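Local coordinates for protein F01G10.3, confirmed by transcript evidence (Caenorhabditis elegans, PDB 3K6J) that probably catalyses the NAD+-dependent oxidation of (3S)-3-hydroxyacyl-CoA, as a zinc-binding member of the 3-hydroxyacyl-CoA dehydrogenase family, at residues M65-A70 with E95-R100; R100-S103 with N108-R111; I134-I139 with E147-L152; K314-F319 with K325-E330. One frame throughout, in Å; residues are numbered along the deposited sequence.

Contact 1: M65-A70 with E95-R100; sequences MGKAMA and EVMYAR. With PO4 (phosphate ion), chain D.
Met97 reaches across from helix 87-103 and lays its thioether against the aliphatic part of Lys67 on helix 64-75. Its sulfur SD lies 3.8 Å from Lys67 CB, while the methyl carbon CE comes within 4.0 Å of Lys67 CE; the two side chains cross obliquely. Met97 holds CG anti to its backbone N (chi1 178°) and stays extended as far as SD; the bend at chi3 then brings the methyl over between CB and CE of Lys67. The backbone N of Ala68 lies 4.4 Å from Met97 SD. A long, flexible methionine suits a gap of 8.5 Å between the CA atoms of Lys67 and Met97. Lysine suits its place because it offers carbon to the thioether and carries its charge elsewhere: NZ bonds to Gly62 O and makes a salt bridge with Glu93. Next to Met97 sits a phosphate ion, probably from the crystallisation liquor, whose O2 is 3.9 Å from Met97 CE. Arg100, one helical turn on, directs NE to phosphate O3 in the guanidinium plane, a weak hydrogen bond of 3.3 Å. Gly66 belongs to a GxGxxG sequence, consistent with a Rossmann nucleotide-binding turn. Between the helices the contact is thus purely van der Waals, with the polar bonds of Lys67 and Arg100 made around it.

Contact 2: R100-S103 with N108-R111; sequences REKS and NDKR. With PO4 (phosphate ion), chain D.
Lys102 and Asn108 bring their CA atoms to 5.5 Å where helix 87-103 gives way, through a short loop, to helix 109-116. This is a connection between two consecutive helices at the surface of the NAD-binding domain, and the second helix opens with an N-cap. Asn108, the capping residue, sends OD1 back to Arg111 N over 2.9 Å; the N-H···O angle is 151°, and the donor lies nearly along the C=O axis. Asparagine fits here because its short side chain supplies the acceptor that a preceding helical turn would have given to the N-H of Arg111. Across the connection the contact belongs to Lys102. Its chain starts with CG anti to the carbonyl carbon (chi1 -70°), and a bend at chi3 brings it past the backbone of Asn108, with CD 4.0 Å from Asn108 CA. The ammonium then meets Asp109 in a salt bridge, the two side chains crossing at about a right angle. An aspartate in the first turn also places negative charge where the helix dipole should favour it. Crystal neighbours touch both residues, so their conformations may owe something to the lattice. The neighbouring Glu101 makes a salt bridge through OE2 with Arg106, and its OE1 is hydrogen-bonded to Asn194 ND2. Ser103 turns its hydroxyl back on the helix, OG donating to Arg100 O at 2.7 Å. In the salt bridge, Lys102 NZ approaches Asp109 OD2 at 2.8 Å on the syn side, 24° out of the carboxylate plane.

Contact 3: I134-I139 with E147-L152; sequences IVESVI and ELFANL
From Ile134 opposite Leu152 to Glu136 opposite Phe149, strand 134-136 and helix 147-152 run nearly antiparallel, at 164°, with their axes 10.7 Å apart. They are the first two elements of a beta-alpha-beta unit in the Rossmann-type domain, completed by strand 161-164. Ile134 and Leu152 meet tip to tip: Ile134 CG2 touches Leu152 CD1 and Ile134 CD1 touches Leu152 CD2, each pair at 4.0 Å. Branched aliphatic residues suit this layer, since each offers two methyls to the other. Glu136 points toward the helix but contributes carbon. Its CG packs against Leu148 CD2 at 3.5 Å, and its CB lies 3.6 Å from Phe149 CZ, with carboxylate and ring planes almost perpendicular. CG stands anti to the backbone N of Glu136, and the bend at chi2 (-76°) turns the carboxylate off the line of the chain. That buried group is well supplied with partners: OE1 bonds to Thr164 OG1, and OE2 makes a salt bridge with Lys145. Glu136 OE2 also accepts from Val138 N at 2.7 Å, on its anti side and 34° out of the carboxylate plane.

Contact 4: K314-F319 with K325-E330; sequences KTNKGF and KTQRKE
Asn316 and Gln327 carry the whole contact, one from the loop leading into a small beta hairpin and the other from the loop between its strands, 321-322 and 329-330. Their side chains cross at about a right angle, the amide planes 51° apart. Asn316 ND2 is modelled 2.5 Å from Gln327 OE1, but the N-H···O angle of 124° makes this a weak hydrogen bond, and its shortness leaves the exact geometry doubtful. The firmer partner of the same nitrogen is Tyr322 O, on the first strand. Asn316 thus spans strand and loop with one amide group. Both residues have left-handed backbone conformations; for Asn316 this fits the residue type, since asparagine adopts them more readily than most. The longer chain of Gln327 suits the 7.8 Å between the CA atoms of the pair; a bend at chi2 (-68°) swings its amide toward Asn316, while its backbone O accepts from Arg313. This is a polar surface contact away from the zinc site, joining the loop to its hairpin. Beside Asn316, Thr315 OG1 donates to Lys317 O over 2.8 Å, in the carbonyl plane.

Overall arrangement
Contacts 1 and 2 share Arg100 and helix 87-103, their centres 10 Å apart, and the same phosphate ion lies beside both. Contact 1 reaches contact 3 through helix 64-75: Met69 CE packs 3.8 Å from Ser137 CB, and Met69 SD sits 4.1 Å from Val135 CG1, although the centres are 20 Å apart. Contact 1 thus lies between contacts 2 and 3, which do not touch (nearest atoms about 16 Å). Contact 4 comes within about 5 Å of contact 2, nearest atoms, without touching it, and its centre is 39 Å from that of contact 3. The zinc ion is about 13 Å from the Glu136 side chain of contact 3.

Contact 1: M65-A70 with E95-R100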
loop_
_atom_site.group_PDB
_atom_site.type_symbol
_atom_site.label_atom_id
_atom_site.label_comp_id
_atom_site.label_asym_id
_atom_site.label_seq_id
_atom_site.Cartn_x
_atom_site.Cartn_y
_atom_site.Cartn_z
ATOM N N MET A 65 -7.431 -8.812 6.688
ATOM C CA MET A 65 -8.063 -7.907 5.735
ATOM C C MET A 65 -9.539 -7.795 5.846
ATOM O O MET A 65 -10.069 -6.769 5.686
ATOM C CB MET A 65 -7.686 -8.221 4.298
ATOM C CG MET A 65 -6.348 -7.717 3.901
ATOM S SD MET A 65 -6.162 -5.960 3.991
ATOM C CE MET A 65 -4.757 -5.929 4.926
ATOM N N GLY A 66 -10.195 -8.898 6.072
ATOM C CA GLY A 66 -11.628 -8.874 6.331
ATOM C C GLY A 66 -11.953 -7.952 7.504
ATOM O O GLY A 66 -12.827 -7.068 7.401
ATOM N N LYS A 67 -11.254 -8.163 8.627
ATOM C CA LYS A 67 -11.458 -7.347 9.824
ATOM C C LYS A 67 -11.083 -5.877 9.508
ATOM O O LYS A 67 -11.811 -4.962 9.847
ATOM C CB LYS A 67 -10.624 -7.885 10.991
ATOM C CG LYS A 67 -11.174 -9.169 11.637
ATOM C CD LYS A 67 -10.545 -9.445 13.007
ATOM C CE LYS A 67 -9.061 -9.902 12.867
ATOM N NZ LYS A 67 -8.899 -11.311 12.357
ATOM N N ALA A 68 -9.966 -5.661 8.819
ATOM C CA ALA A 68 -9.530 -4.293 8.541
ATOM C C ALA A 68 -10.537 -3.546 7.651
ATOM O O ALA A 68 -10.859 -2.398 7.923
ATOM C CB ALA A 68 -8.115 -4.267 7.971
ATOM N N MET A 69 -11.070 -4.205 6.626
ATOM C CA MET A 69 -12.085 -3.574 5.797
ATOM C C MET A 69 -13.359 -3.283 6.566
ATOM O O MET A 69 -13.936 -2.217 6.415
ATOM C CB MET A 69 -12.409 -4.384 4.532
ATOM C CG MET A 69 -11.279 -4.442 3.506
ATOM S SD MET A 69 -11.822 -5.252 1.978
ATOM C CE MET A 69 -11.895 -6.982 2.492
ATOM N N ALA A 70 -13.808 -4.223 7.379
ATOM C CA ALA A 70 -15.037 -4.001 8.144
ATOM C C ALA A 70 -14.935 -2.844 9.128
ATOM O O ALA A 70 -15.908 -2.141 9.363
ATOM C CB ALA A 70 -15.495 -5.302 8.866
ATOM N N GLU A 95 -10.742 -7.848 19.191
ATOM C CA GLU A 95 -10.265 -7.193 20.410
ATOM C C GLU A 95 -8.753 -7.067 20.383
ATOM O O GLU A 95 -8.244 -6.029 20.774
ATOM C CB GLU A 95 -10.724 -7.902 21.710
ATOM C CG GLU A 95 -12.222 -7.742 22.059
ATOM C CD GLU A 95 -12.694 -6.291 22.062
ATOM O OE1 GLU A 95 -12.058 -5.454 22.753
ATOM O OE2 GLU A 95 -13.712 -5.982 21.386
ATOM N N VAL A 96 -8.050 -8.110 19.932
ATOM C CA VAL A 96 -6.591 -8.052 19.841
ATOM C C VAL A 96 -6.219 -6.945 18.838
ATOM O O VAL A 96 -5.296 -6.166 19.063
ATOM C CB VAL A 96 -5.951 -9.411 19.389
ATOM C CG1 VAL A 96 -4.513 -9.224 18.948
ATOM C CG2 VAL A 96 -6.003 -10.471 20.485
ATOM N N MET A 97 -6.956 -6.874 17.733
ATOM C CA MET A 97 -6.700 -5.874 16.710
ATOM C C MET A 97 -6.918 -4.445 17.232
ATOM O O MET A 97 -6.091 -3.581 16.992
ATOM C CB MET A 97 -7.557 -6.130 15.483
ATOM C CG MET A 97 -7.382 -5.085 14.385
ATOM S SD MET A 97 -8.183 -5.613 12.860
ATOM C CE MET A 97 -6.880 -6.669 12.169
ATOM N N TYR A 98 -8.036 -4.219 17.914
ATOM C CA TYR A 98 -8.341 -2.933 18.521
ATOM C C TYR A 98 -7.234 -2.469 19.444
ATOM O O TYR A 98 -6.855 -1.303 19.389
ATOM C CB TYR A 98 -9.615 -2.999 19.345
ATOM C CG TYR A 98 -10.876 -3.029 18.540
ATOM C CD1 TYR A 98 -10.903 -2.551 17.223
ATOM C CD2 TYR A 98 -12.056 -3.523 19.093
ATOM C CE1 TYR A 98 -12.082 -2.581 16.474
ATOM C CE2 TYR A 98 -13.233 -3.548 18.367
ATOM C CZ TYR A 98 -13.243 -3.071 17.047
ATOM O OH TYR A 98 -14.415 -3.099 16.304
ATOM N N ALA A 99 -6.723 -3.392 20.268
ATOM C CA ALA A 99 -5.682 -3.095 21.261
ATOM C C ALA A 99 -4.353 -2.761 20.602
ATOM O O ALA A 99 -3.642 -1.863 21.045
ATOM C CB ALA A 99 -5.491 -4.287 22.233
ATOM N N ARG A 100 -4.009 -3.508 19.563
ATOM C CA ARG A 100 -2.799 -3.250 18.805
ATOM C C ARG A 100 -2.873 -1.887 18.082
ATOM O O ARG A 100 -1.897 -1.144 18.048
ATOM C CB ARG A 100 -2.562 -4.395 17.834
ATOM C CG ARG A 100 -1.378 -4.186 16.907
ATOM C CD ARG A 100 -1.064 -5.430 16.092
ATOM N NE ARG A 100 -0.251 -5.091 14.921
ATOM C CZ ARG A 100 1.062 -4.829 14.939
ATOM N NH1 ARG A 100 1.748 -4.858 16.085
ATOM N NH2 ARG A 100 1.698 -4.534 13.800
HETATM P P PO4 D . -3.237 -4.421 12.117
HETATM O O1 PO4 D . -2.011 -3.575 11.861
HETATM O O2 PO4 D . -3.270 -5.581 11.152
HETATM O O3 PO4 D . -3.220 -4.948 13.536
HETATM O O4 PO4 D . -4.468 -3.573 11.891
#

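Contact 2: R100-S103 with N108-R111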
loop_
_atom_site.group_PDB
_atom_site.type_symbol
_atom_site.label_atom_id
_atom_site.label_comp_id
_atom_site.label_asym_id
_atom_site.label_seq_id
_atom_site.Cartn_x
_atom_site.Cartn_y
_atom_site.Cartn_z
ATOM N N ARG A 100 -4.009 -3.508 19.563
ATOM C CA ARG A 100 -2.799 -3.250 18.805
ATOM C C ARG A 100 -2.873 -1.887 18.082
ATOM O O ARG A 100 -1.897 -1.144 18.048
ATOM C CB ARG A 100 -2.562 -4.395 17.834
ATOM C CG ARG A 100 -1.378 -4.186 16.907
ATOM C CD ARG A 100 -1.064 -5.430 16.092
ATOM N NE ARG A 100 -0.251 -5.091 14.921
ATOM C CZ ARG A 100 1.062 -4.829 14.939
ATOM N NH1 ARG A 100 1.748 -4.858 16.085
ATOM N NH2 ARG A 100 1.698 -4.534 13.800
ATOM N N GLU A 101 -4.035 -1.552 17.544
ATOM C CA GLU A 101 -4.195 -0.310 16.780
ATOM C C GLU A 101 -4.129 0.927 17.684
ATOM O O GLU A 101 -3.525 1.933 17.310
ATOM C CB GLU A 101 -5.511 -0.334 15.995
ATOM C CG GLU A 101 -5.477 -1.272 14.795
ATOM C CD GLU A 101 -4.568 -0.761 13.687
ATOM O OE1 GLU A 101 -5.002 0.108 12.903
ATOM O OE2 GLU A 101 -3.412 -1.223 13.602
ATOM N N LYS A 102 -4.766 0.841 18.857
ATOM C CA LYS A 102 -4.693 1.901 19.857
ATOM C C LYS A 102 -3.242 2.107 20.276
ATOM O O LYS A 102 -2.778 3.234 20.349
ATOM C CB LYS A 102 -5.585 1.584 21.067
ATOM C CG LYS A 102 -7.063 1.649 20.768
ATOM C CD LYS A 102 -7.907 1.905 22.036
ATOM C CE LYS A 102 -7.807 0.752 23.006
ATOM N NZ LYS A 102 -8.147 1.220 24.370
ATOM N N SER A 103 -2.511 1.020 20.510
ATOM C CA SER A 103 -1.101 1.145 20.880
ATOM C C SER A 103 -0.255 1.911 19.840
ATOM O O SER A 103 0.764 2.539 20.187
ATOM C CB SER A 103 -0.502 -0.217 21.194
ATOM O OG SER A 103 -0.060 -0.870 20.035
ATOM N N ASN A 108 -8.774 4.944 18.650
ATOM C CA ASN A 108 -8.976 5.280 20.070
ATOM C C ASN A 108 -10.359 4.772 20.520
ATOM O O ASN A 108 -11.175 4.384 19.673
ATOM C CB ASN A 108 -8.812 6.795 20.284
ATOM C CG ASN A 108 -9.825 7.618 19.504
ATOM O OD1 ASN A 108 -10.987 7.262 19.414
ATOM N ND2 ASN A 108 -9.378 8.734 18.933
ATOM N N ASP A 109 -10.630 4.780 21.833
ATOM C CA ASP A 109 -11.919 4.263 22.340
ATOM C C ASP A 109 -13.153 4.912 21.738
ATOM O O ASP A 109 -14.169 4.233 21.523
ATOM C CB ASP A 109 -12.013 4.330 23.863
ATOM C CG ASP A 109 -11.077 3.373 24.547
ATOM O OD1 ASP A 109 -10.813 3.596 25.738
ATOM O OD2 ASP A 109 -10.600 2.392 23.918
ATOM N N LYS A 110 -13.070 6.210 21.445
ATOM C CA LYS A 110 -14.210 6.933 20.860
ATOM C C LYS A 110 -14.534 6.435 19.426
ATOM O O LYS A 110 -15.712 6.352 19.018
ATOM C CB LYS A 110 -13.914 8.445 20.882
ATOM C CG LYS A 110 -15.038 9.411 20.394
ATOM C CD LYS A 110 -16.191 9.599 21.413
ATOM C CE LYS A 110 -17.160 10.699 20.918
ATOM N NZ LYS A 110 -18.503 10.711 21.603
ATOM N N ARG A 111 -13.497 6.102 18.661
ATOM C CA ARG A 111 -13.696 5.603 17.283
ATOM C C ARG A 111 -14.137 4.126 17.312
ATOM O O ARG A 111 -14.974 3.679 16.507
ATOM C CB ARG A 111 -12.429 5.823 16.437
ATOM C CG ARG A 111 -12.205 7.305 16.034
ATOM C CD ARG A 111 -11.042 7.496 15.069
ATOM N NE ARG A 111 -9.761 7.406 15.769
ATOM C CZ ARG A 111 -8.559 7.502 15.197
ATOM N NH1 ARG A 111 -8.479 7.689 13.880
ATOM N NH2 ARG A 111 -7.435 7.412 15.947
HETATM P P PO4 D . -3.237 -4.421 12.117
HETATM O O1 PO4 D . -2.011 -3.575 11.861
HETATM O O2 PO4 D . -3.270 -5.581 11.152
HETATM O O3 PO4 D . -3.220 -4.948 13.536
HETATM O O4 PO4 D . -4.468 -3.573 11.891
#

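Contact 3: I134-I139 with E147-L152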
loop_
_atom_site.group_PDB
_atom_site.type_symbol
_atom_site.label_atom_id
_atom_site.label_comp_id
_atom_site.label_asym_id
_atom_site.label_seq_id
_atom_site.Cartn_x
_atom_site.Cartn_y
_atom_site.Cartn_z
ATOM N N ILE A 134 -20.922 -6.036 -1.165
ATOM C CA ILE A 134 -20.403 -7.181 -0.443
ATOM C C ILE A 134 -19.033 -7.462 -0.974
ATOM O O ILE A 134 -18.866 -7.591 -2.178
ATOM C CB ILE A 134 -21.323 -8.425 -0.600
ATOM C CG1 ILE A 134 -22.762 -8.076 -0.214
ATOM C CG2 ILE A 134 -20.785 -9.606 0.224
ATOM C CD1 ILE A 134 -23.724 -9.276 -0.155
ATOM N N VAL A 135 -18.043 -7.509 -0.081
ATOM C CA VAL A 135 -16.671 -7.816 -0.453
ATOM C C VAL A 135 -16.260 -9.133 0.212
ATOM O O VAL A 135 -16.332 -9.285 1.433
ATOM C CB VAL A 135 -15.645 -6.710 -0.038
ATOM C CG1 VAL A 135 -14.345 -6.864 -0.825
ATOM C CG2 VAL A 135 -16.212 -5.296 -0.199
ATOM N N GLU A 136 -15.842 -10.078 -0.621
ATOM C CA GLU A 136 -15.328 -11.370 -0.196
ATOM C C GLU A 136 -13.816 -11.249 0.094
ATOM O O GLU A 136 -13.044 -10.739 -0.711
ATOM C CB GLU A 136 -15.625 -12.371 -1.328
ATOM C CG GLU A 136 -14.911 -13.673 -1.313
ATOM C CD GLU A 136 -13.501 -13.582 -1.758
ATOM O OE1 GLU A 136 -13.177 -12.915 -2.771
ATOM O OE2 GLU A 136 -12.689 -14.177 -1.062
ATOM N N SER A 137 -13.412 -11.734 1.252
ATOM C CA SER A 137 -12.021 -11.813 1.634
ATOM C C SER A 137 -11.721 -13.197 2.247
ATOM O O SER A 137 -11.067 -13.297 3.306
ATOM C CB SER A 137 -11.749 -10.752 2.703
ATOM O OG SER A 137 -10.351 -10.594 2.848
ATOM N N VAL A 138 -12.232 -14.250 1.614
ATOM C CA VAL A 138 -11.970 -15.634 2.057
ATOM C C VAL A 138 -10.657 -16.195 1.502
ATOM O O VAL A 138 -9.939 -15.504 0.728
ATOM C CB VAL A 138 -13.155 -16.601 1.784
ATOM C CG1 VAL A 138 -14.392 -16.102 2.458
ATOM C CG2 VAL A 138 -13.401 -16.801 0.258
ATOM N N ILE A 139 -10.339 -17.436 1.894
ATOM C CA ILE A 139 -9.144 -18.138 1.388
ATOM C C ILE A 139 -9.169 -18.253 -0.131
ATOM O O ILE A 139 -10.243 -18.250 -0.752
ATOM C CB ILE A 139 -8.977 -19.575 1.968
ATOM C CG1 ILE A 139 -10.277 -20.408 1.784
ATOM C CG2 ILE A 139 -8.488 -19.503 3.425
ATOM C CD1 ILE A 139 -10.065 -21.967 1.786
ATOM N N GLU A 147 -18.705 -20.518 -5.904
ATOM C CA GLU A 147 -19.958 -20.915 -5.234
ATOM C C GLU A 147 -20.498 -19.841 -4.282
ATOM O O GLU A 147 -21.717 -19.662 -4.150
ATOM C CB GLU A 147 -19.803 -22.280 -4.516
ATOM C CG GLU A 147 -21.118 -23.045 -4.310
ATOM C CD GLU A 147 -21.004 -24.155 -3.269
ATOM O OE1 GLU A 147 -20.405 -25.217 -3.566
ATOM O OE2 GLU A 147 -21.509 -23.968 -2.144
ATOM N N LEU A 148 -19.606 -19.127 -3.608
ATOM C CA LEU A 148 -20.052 -18.074 -2.698
ATOM C C LEU A 148 -20.792 -16.928 -3.436
ATOM O O LEU A 148 -21.883 -16.526 -3.046
ATOM C CB LEU A 148 -18.864 -17.553 -1.873
ATOM C CG LEU A 148 -19.046 -16.271 -1.062
ATOM C CD1 LEU A 148 -19.886 -16.541 0.170
ATOM C CD2 LEU A 148 -17.677 -15.747 -0.674
ATOM N N PHE A 149 -20.196 -16.417 -4.500
ATOM C CA PHE A 149 -20.872 -15.400 -5.319
ATOM C C PHE A 149 -22.114 -15.955 -6.009
ATOM O O PHE A 149 -23.190 -15.339 -5.931
ATOM C CB PHE A 149 -19.913 -14.800 -6.341
ATOM C CG PHE A 149 -18.889 -13.876 -5.739
ATOM C CD1 PHE A 149 -19.283 -12.736 -5.053
ATOM C CD2 PHE A 149 -17.541 -14.146 -5.869
ATOM C CE1 PHE A 149 -18.331 -11.882 -4.490
ATOM C CE2 PHE A 149 -16.591 -13.304 -5.315
ATOM C CZ PHE A 149 -16.992 -12.171 -4.619
ATOM N N ALA A 150 -21.979 -17.127 -6.649
ATOM C CA ALA A 150 -23.129 -17.795 -7.280
ATOM C C ALA A 150 -24.246 -17.925 -6.264
ATOM O O ALA A 150 -25.406 -17.727 -6.566
ATOM C CB ALA A 150 -22.735 -19.164 -7.862
ATOM N N ASN A 151 -23.857 -18.205 -5.031
ATOM C CA ASN A 151 -24.758 -18.256 -3.891
ATOM C C ASN A 151 -25.406 -16.910 -3.561
ATOM O O ASN A 151 -26.621 -16.816 -3.405
ATOM C CB ASN A 151 -23.940 -18.755 -2.703
ATOM C CG ASN A 151 -24.780 -19.250 -1.569
ATOM O OD1 ASN A 151 -25.665 -18.551 -1.098
ATOM N ND2 ASN A 151 -24.477 -20.457 -1.090
ATOM N N LEU A 152 -24.591 -15.863 -3.436
ATOM C CA LEU A 152 -25.088 -14.519 -3.069
ATOM C C LEU A 152 -26.032 -13.883 -4.103
ATOM O O LEU A 152 -26.947 -13.135 -3.749
ATOM C CB LEU A 152 -23.904 -13.572 -2.813
ATOM C CG LEU A 152 -23.095 -13.721 -1.523
ATOM C CD1 LEU A 152 -21.799 -12.961 -1.657
ATOM C CD2 LEU A 152 -23.894 -13.248 -0.327
#

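Contact 4: K314-F319 with K325-E330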
loop_
_atom_site.group_PDB
_atom_site.type_symbol
_atom_site.label_atom_id
_atom_site.label_comp_id
_atom_site.label_asym_id
_atom_site.label_seq_id
_atom_site.Cartn_x
_atom_site.Cartn_y
_atom_site.Cartn_z
ATOM N N LYS A 314 8.919 -7.594 16.420
ATOM C CA LYS A 314 8.565 -8.957 16.804
ATOM C C LYS A 314 9.675 -9.619 17.626
ATOM O O LYS A 314 9.398 -10.496 18.445
ATOM C CB LYS A 314 8.218 -9.799 15.568
ATOM C CG LYS A 314 9.408 -10.165 14.681
ATOM C CD LYS A 314 8.966 -10.611 13.295
ATOM C CE LYS A 314 8.234 -11.951 13.322
ATOM N NZ LYS A 314 7.746 -12.302 11.965
ATOM N N THR A 315 10.915 -9.180 17.398
ATOM C CA THR A 315 12.080 -9.655 18.144
ATOM C C THR A 315 12.567 -8.612 19.133
ATOM O O THR A 315 13.644 -8.756 19.706
ATOM C CB THR A 315 13.258 -10.061 17.215
ATOM O OG1 THR A 315 13.520 -9.023 16.254
ATOM C CG2 THR A 315 12.942 -11.368 16.494
ATOM N N ASN A 316 11.765 -7.561 19.322
ATOM C CA ASN A 316 12.076 -6.438 20.237
ATOM C C ASN A 316 13.372 -5.659 19.936
ATOM O O ASN A 316 13.717 -4.700 20.635
ATOM C CB ASN A 316 12.013 -6.889 21.703
ATOM C CG ASN A 316 10.593 -6.938 22.235
ATOM O OD1 ASN A 316 9.945 -7.984 22.210
ATOM N ND2 ASN A 316 10.095 -5.801 22.702
ATOM N N LYS A 317 14.071 -6.079 18.891
ATOM C CA LYS A 317 15.260 -5.403 18.406
ATOM C C LYS A 317 15.253 -5.521 16.891
ATOM O O LYS A 317 14.824 -6.539 16.347
ATOM C CB LYS A 317 16.536 -6.021 19.005
ATOM C CG LYS A 317 16.581 -7.552 18.994
ATOM C CD LYS A 317 17.841 -8.095 19.681
ATOM C CE LYS A 317 17.890 -9.633 19.652
ATOM N NZ LYS A 317 19.157 -10.172 20.244
ATOM N N GLY A 318 15.707 -4.468 16.220
ATOM C CA GLY A 318 15.768 -4.423 14.757
ATOM C C GLY A 318 16.770 -3.360 14.364
ATOM O O GLY A 318 17.949 -3.468 14.678
ATOM N N PHE A 319 16.314 -2.322 13.681
ATOM C CA PHE A 319 17.167 -1.171 13.496
ATOM C C PHE A 319 17.137 -0.354 14.772
ATOM O O PHE A 319 18.082 0.368 15.074
ATOM C CB PHE A 319 16.732 -0.346 12.293
ATOM C CG PHE A 319 17.098 -0.972 10.983
ATOM C CD1 PHE A 319 18.406 -0.934 10.525
ATOM C CD2 PHE A 319 16.136 -1.619 10.218
ATOM C CE1 PHE A 319 18.751 -1.521 9.318
ATOM C CE2 PHE A 319 16.464 -2.211 9.008
ATOM C CZ PHE A 319 17.770 -2.166 8.552
ATOM N N LYS A 325 7.154 -3.282 27.727
ATOM C CA LYS A 325 6.078 -2.691 28.528
ATOM C C LYS A 325 4.979 -2.229 27.564
ATOM O O LYS A 325 4.091 -3.019 27.218
ATOM C CB LYS A 325 6.569 -1.548 29.429
ATOM C CG LYS A 325 5.780 -1.434 30.737
ATOM C CD LYS A 325 6.658 -0.966 31.893
ATOM C CE LYS A 325 6.011 -1.295 33.219
ATOM N NZ LYS A 325 6.587 -0.465 34.298
ATOM N N THR A 326 5.055 -0.973 27.111
ATOM C CA THR A 326 4.214 -0.492 25.994
ATOM C C THR A 326 4.917 -0.623 24.603
ATOM O O THR A 326 4.415 -0.101 23.593
ATOM C CB THR A 326 3.667 0.958 26.234
ATOM O OG1 THR A 326 4.755 1.892 26.280
ATOM C CG2 THR A 326 2.860 1.036 27.533
ATOM N N GLN A 327 6.053 -1.340 24.566
ATOM C CA GLN A 327 6.818 -1.612 23.337
ATOM C C GLN A 327 7.288 -0.323 22.654
ATOM O O GLN A 327 6.987 -0.090 21.477
ATOM C CB GLN A 327 6.016 -2.485 22.346
ATOM C CG GLN A 327 5.620 -3.870 22.851
ATOM C CD GLN A 327 6.807 -4.802 23.047
ATOM O OE1 GLN A 327 7.837 -4.662 22.391
ATOM N NE2 GLN A 327 6.663 -5.769 23.955
ATOM N N ARG A 328 8.022 0.507 23.395
ATOM C CA ARG A 328 8.391 1.842 22.909
ATOM C C ARG A 328 9.738 1.894 22.176
ATOM O O ARG A 328 10.738 1.327 22.630
ATOM C CB ARG A 328 8.293 2.905 24.019
ATOM C CG ARG A 328 9.222 2.712 25.203
ATOM C CD ARG A 328 9.204 3.937 26.115
ATOM N NE ARG A 328 10.559 4.326 26.525
ATOM C CZ ARG A 328 11.338 5.197 25.875
ATOM N NH1 ARG A 328 10.919 5.800 24.764
ATOM N NH2 ARG A 328 12.554 5.472 26.339
ATOM N N LYS A 329 9.730 2.570 21.031
ATOM C CA LYS A 329 10.899 2.704 20.167
ATOM C C LYS A 329 11.997 3.495 20.874
ATOM O O LYS A 329 11.733 4.521 21.500
ATOM C CB LYS A 329 10.502 3.410 18.860
ATOM C CG LYS A 329 11.496 3.253 17.705
ATOM C CD LYS A 329 11.290 4.308 16.598
ATOM C CE LYS A 329 9.940 4.172 15.907
ATOM N NZ LYS A 329 9.487 5.451 15.284
ATOM N N GLU A 330 13.228 3.006 20.762
ATOM C CA GLU A 330 14.379 3.631 21.395
ATOM C C GLU A 330 15.616 3.290 20.584
ATOM O O GLU A 330 15.691 2.217 19.990
ATOM C CB GLU A 330 14.518 3.119 22.833
ATOM C CG GLU A 330 15.286 4.021 23.787
ATOM C CD GLU A 330 15.363 3.434 25.200
ATOM O OE1 GLU A 330 14.335 3.447 25.919
ATOM O OE2 GLU A 330 16.453 2.959 25.593
#